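Long form D7clu1 salivary protein (Culex quinquefasciatus, PDB 6V4C) binds and sequesters host adenine nucleotides, ADP and ATP most tightly, and so inhibits platelet aggregation and aids mosquito blood feeding. Local coordinates at residues D232-K235 and A236-Y239; L251-K254 and V255-I259. All coordinates share one frame; numbering follows the deposited sequence.

Interaction 1: residues D232-K235 and A236-Y239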
loop_
_atom_site.group_PDB
_atom_site.type_symbol
_atom_site.label_atom_id
_atom_site.label_comp_id
_atom_site.label_asym_id
_atom_site.label_seq_id
_atom_site.Cartn_x
_atom_site.Cartn_y
_atom_site.Cartn_z
ATOM N N ASP A 232 8.074 -0.802 -23.683
ATOM C CA ASP A 232 7.468 0.224 -22.840
ATOM C C ASP A 232 5.989 0.443 -23.139
ATOM O O ASP A 232 5.263 0.937 -22.269
ATOM C CB ASP A 232 8.249 1.536 -22.946
ATOM C CG ASP A 232 9.435 1.584 -21.999
ATOM O OD1 ASP A 232 10.345 0.738 -22.129
ATOM O OD2 ASP A 232 9.455 2.473 -21.120
ATOM N N GLU A 233 5.520 0.090 -24.338
ATOM C CA GLU A 233 4.094 0.208 -24.626
ATOM C C GLU A 233 3.270 -0.764 -23.790
ATOM O O GLU A 233 2.116 -0.470 -23.457
ATOM C CB GLU A 233 3.827 -0.016 -26.116
ATOM N N SER A 234 3.840 -1.914 -23.438
ATOM C CA SER A 234 3.154 -2.955 -22.682
ATOM C C SER A 234 4.040 -3.464 -21.557
ATOM O O SER A 234 4.150 -4.672 -21.328
ATOM C CB SER A 234 2.730 -4.101 -23.597
ATOM O OG SER A 234 3.856 -4.659 -24.256
ATOM N N LYS A 235 4.672 -2.543 -20.827
ATOM C CA LYS A 235 5.735 -2.920 -19.901
ATOM C C LYS A 235 5.208 -3.784 -18.760
ATOM O O LYS A 235 5.730 -4.877 -18.506
ATOM C CB LYS A 235 6.428 -1.670 -19.361
ATOM C CG LYS A 235 7.709 -1.964 -18.602
ATOM C CD LYS A 235 8.365 -0.687 -18.107
ATOM C CE LYS A 235 9.710 -0.977 -17.462
ATOM N NZ LYS A 235 10.309 0.247 -16.861
ATOM N N ALA A 236 4.177 -3.308 -18.055
ATOM C CA ALA A 236 3.642 -4.066 -16.929
ATOM C C ALA A 236 3.115 -5.422 -17.380
ATOM O O ALA A 236 3.381 -6.447 -16.741
ATOM C CB ALA A 236 2.545 -3.265 -16.225
ATOM N N ARG A 237 2.373 -5.448 -18.491
ATOM C CA ARG A 237 1.837 -6.705 -19.003
ATOM C C ARG A 237 2.946 -7.721 -19.243
ATOM O O ARG A 237 2.813 -8.896 -18.881
ATOM C CB ARG A 237 1.052 -6.446 -20.293
ATOM C CG ARG A 237 0.128 -7.582 -20.747
ATOM C CD ARG A 237 0.853 -8.644 -21.574
ATOM N NE ARG A 237 1.677 -8.063 -22.633
ATOM C CZ ARG A 237 1.261 -7.848 -23.877
ATOM N NH1 ARG A 237 0.025 -8.165 -24.230
ATOM N NH2 ARG A 237 2.083 -7.314 -24.770
ATOM N N ASP A 238 4.055 -7.281 -19.844
ATOM C CA ASP A 238 5.124 -8.209 -20.195
ATOM C C ASP A 238 5.814 -8.763 -18.952
ATOM O O ASP A 238 6.085 -9.966 -18.873
ATOM C CB ASP A 238 6.129 -7.529 -21.128
ATOM C CG ASP A 238 5.506 -7.110 -22.450
ATOM O OD1 ASP A 238 4.515 -7.743 -22.876
ATOM O OD2 ASP A 238 6.008 -6.146 -23.065
ATOM N N TYR A 239 6.113 -7.904 -17.977
ATOM C CA TYR A 239 6.703 -8.390 -16.735
ATOM C C TYR A 239 5.718 -9.261 -15.964
ATOM O O TYR A 239 6.102 -10.283 -15.384
ATOM C CB TYR A 239 7.178 -7.216 -15.881
ATOM C CG TYR A 239 8.501 -6.633 -16.329
ATOM C CD1 TYR A 239 9.683 -7.347 -16.172
ATOM C CD2 TYR A 239 8.570 -5.367 -16.899
ATOM C CE1 TYR A 239 10.899 -6.819 -16.576
ATOM C CE2 TYR A 239 9.783 -4.830 -17.303
ATOM C CZ TYR A 239 10.942 -5.562 -17.140
ATOM O OH TYR A 239 12.148 -5.035 -17.541
#
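D238 OD2 accepts the S234 hydroxyl, OG to OD2 2.9 Å, from above the carboxylate plane, and takes a second bond from the backbone N of K231. OD1 belongs to R237, which approaches side-on with two nitrogens on that one atom: NE, 2.9 Å from D238 OD1, comes from above the carboxylate plane and NH2 on the syn side, both in the salt bridge. With bends at chi2 and chi3 (-85° and -48°), the R237 chain folds back to set its guanidinium edge against the neighbouring acid. A short side chain suits S234, where a hydroxyl held close to the backbone can meet a carboxylate one turn on.

S234 is the N-cap residue of helix 235-247, in the second PBP/GOBP unit of this D7 protein, yet its hydroxyl turns to the D238 carboxylate and caps no backbone N-H. S234 O receives D238 N at 3.0 Å, and an acid near a helix N terminus would probably be stabilised by the helix dipole. One residue further, Y239 N reaches K235 O at 3.1 Å, a nearly straight bond. A long lysine suits position 235: fully extended, it reaches G198 O with its amine while its methylenes pass the Y239 ring, CG lying at the ring edge, 3.8 Å from Y239 CE2. The broad Y239 ring also packs on C228 and M200, and the long R237 chain can lie on F180 and I181 of helix 179-190 while holding D238.

Interaction 2: residues L251-K254 and V255-I259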
loop_
_atom_site.group_PDB
_atom_site.type_symbol
_atom_site.label_atom_id
_atom_site.label_comp_id
_atom_site.label_asym_id
_atom_site.label_seq_id
_atom_site.Cartn_x
_atom_site.Cartn_y
_atom_site.Cartn_z
ATOM N N LEU A 251 0.712 -21.310 -8.680
ATOM C CA LEU A 251 1.319 -20.497 -7.632
ATOM C C LEU A 251 1.021 -19.018 -7.840
ATOM O O LEU A 251 0.734 -18.296 -6.875
ATOM C CB LEU A 251 2.824 -20.744 -7.578
ATOM C CG LEU A 251 3.587 -19.932 -6.538
ATOM C CD1 LEU A 251 3.003 -20.162 -5.153
ATOM C CD2 LEU A 251 5.062 -20.295 -6.571
ATOM N N PHE A 252 1.082 -18.555 -9.091
ATOM C CA PHE A 252 0.834 -17.146 -9.384
ATOM C C PHE A 252 -0.551 -16.723 -8.912
ATOM O O PHE A 252 -0.708 -15.681 -8.263
ATOM C CB PHE A 252 0.999 -16.895 -10.887
ATOM C CG PHE A 252 0.923 -15.443 -11.278
ATOM C CD1 PHE A 252 2.066 -14.666 -11.316
ATOM C CD2 PHE A 252 -0.288 -14.860 -11.617
ATOM C CE1 PHE A 252 2.006 -13.330 -11.680
ATOM C CE2 PHE A 252 -0.355 -13.528 -11.982
ATOM C CZ PHE A 252 0.796 -12.761 -12.015
ATOM N N MET A 253 -1.573 -17.528 -9.223
ATOM C CA MET A 253 -2.934 -17.178 -8.828
ATOM C C MET A 253 -3.135 -17.292 -7.324
ATOM O O MET A 253 -3.900 -16.514 -6.742
ATOM C CB MET A 253 -3.952 -18.044 -9.573
ATOM C CG MET A 253 -4.020 -17.735 -11.049
ATOM S SD MET A 253 -3.998 -15.958 -11.342
ATOM C CE MET A 253 -5.585 -15.470 -10.661
ATOM N N LYS A 254 -2.473 -18.254 -6.682
ATOM C CA LYS A 254 -2.511 -18.327 -5.227
ATOM C C LYS A 254 -1.982 -17.040 -4.602
ATOM O O LYS A 254 -2.550 -16.534 -3.627
ATOM C CB LYS A 254 -1.701 -19.533 -4.753
ATOM C CG LYS A 254 -1.707 -19.741 -3.248
ATOM C CD LYS A 254 -0.807 -20.903 -2.859
ATOM C CE LYS A 254 -0.733 -21.073 -1.350
ATOM N NZ LYS A 254 0.134 -22.224 -0.967
ATOM N N VAL A 255 -0.898 -16.492 -5.159
ATOM C CA VAL A 255 -0.366 -15.220 -4.675
ATOM C C VAL A 255 -1.347 -14.091 -4.955
ATOM O O VAL A 255 -1.673 -13.292 -4.070
ATOM C CB VAL A 255 1.009 -14.937 -5.308
ATOM C CG1 VAL A 255 1.440 -13.506 -5.016
ATOM C CG2 VAL A 255 2.043 -15.921 -4.797
ATOM N N LEU A 256 -1.833 -14.010 -6.196
ATOM C CA LEU A 256 -2.684 -12.894 -6.597
ATOM C C LEU A 256 -4.018 -12.905 -5.860
ATOM O O LEU A 256 -4.517 -11.846 -5.468
ATOM C CB LEU A 256 -2.903 -12.920 -8.107
ATOM C CG LEU A 256 -2.472 -11.648 -8.829
ATOM C CD1 LEU A 256 -0.986 -11.407 -8.636
ATOM C CD2 LEU A 256 -2.824 -11.730 -10.299
ATOM N N ASP A 257 -4.619 -14.086 -5.678
ATOM C CA ASP A 257 -5.891 -14.159 -4.964
ATOM C C ASP A 257 -5.769 -13.577 -3.562
ATOM O O ASP A 257 -6.654 -12.847 -3.106
ATOM C CB ASP A 257 -6.386 -15.604 -4.887
ATOM C CG ASP A 257 -6.901 -16.122 -6.214
ATOM O OD1 ASP A 257 -7.294 -15.304 -7.072
ATOM O OD2 ASP A 257 -6.917 -17.357 -6.395
ATOM N N TYR A 258 -4.675 -13.886 -2.865
ATOM C CA TYR A 258 -4.511 -13.381 -1.506
ATOM C C TYR A 258 -4.215 -11.887 -1.504
ATOM O O TYR A 258 -4.730 -11.151 -0.654
ATOM C CB TYR A 258 -3.420 -14.170 -0.788
ATOM C CG TYR A 258 -3.397 -13.975 0.706
ATOM C CD1 TYR A 258 -4.577 -13.923 1.441
ATOM C CD2 TYR A 258 -2.195 -13.863 1.388
ATOM C CE1 TYR A 258 -4.555 -13.751 2.811
ATOM C CE2 TYR A 258 -2.162 -13.695 2.757
ATOM C CZ TYR A 258 -3.342 -13.639 3.465
ATOM O OH TYR A 258 -3.304 -13.470 4.829
ATOM N N ILE A 259 -3.398 -11.416 -2.452
ATOM C CA ILE A 259 -3.231 -9.975 -2.636
ATOM C C ILE A 259 -4.583 -9.302 -2.832
ATOM O O ILE A 259 -4.882 -8.276 -2.209
ATOM C CB ILE A 259 -2.276 -9.680 -3.809
ATOM C CG1 ILE A 259 -0.836 -10.048 -3.444
ATOM C CG2 ILE A 259 -2.377 -8.216 -4.213
ATOM C CD1 ILE A 259 0.132 -10.000 -4.621
#
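F252 lies alongside L256, both pointing the same way, and ring atom CE2 of F252 touches CD2 of L256 at 3.5 Å. With the L256 chi1 at -123°, off the staggered positions, CD2 comes closest to the ring and L256 CD1 lies farther, 4.0 Å from F252 CE2. M253 SD lies in the plane of that ring at its edge. These residues sit on helix 249-263, which follows helix 235-247 in this all-helical protein of the PBP/GOBP family. F252 and L256, apolar and one turn apart, both meet Y240 of helix 235-247, whose ring stands edge-to-face with that of F252. On another side of the helix, L251 CD1 and V255 CG2 pack at 4.4 Å, and both residues rest on L209 of helix 202-211. M253 crosses D257 obliquely, its flexible thioether chain bringing CE to 4.0 Å from D257 OD1. An acid suits the partly exposed face at D257, whose side chain packs on M282 and V286 of helix 279-292; OD2 bonds a glycerol probably from the crystallisation liquor. Backbone hydrogen bonding is short at D257 N to M253 O, 2.7 Å, but weak at Y258 N to K254 O, 3.5 Å.

How the interactions relate
Along the chain the two contacts stand in series, neither nesting nor crossing. Interaction 1 comes first, where the loop after helix 218-226 turns into helix 235-247; interaction 2 follows within the next helix, 249-263. Each is local, so neither closes a long loop. Their centres are 20 Å apart and their nearest atoms about 6 Å, without touching. What joins them is helix 235-247: Y240, directly after the 236-239 segment, packs on F252 and L256, and I243 further along meets F252. Interaction 1 sets the start of that helix against helix 179-190, whereas interaction 2 meets helices 202-211 and 279-292 as well as helix 235-247.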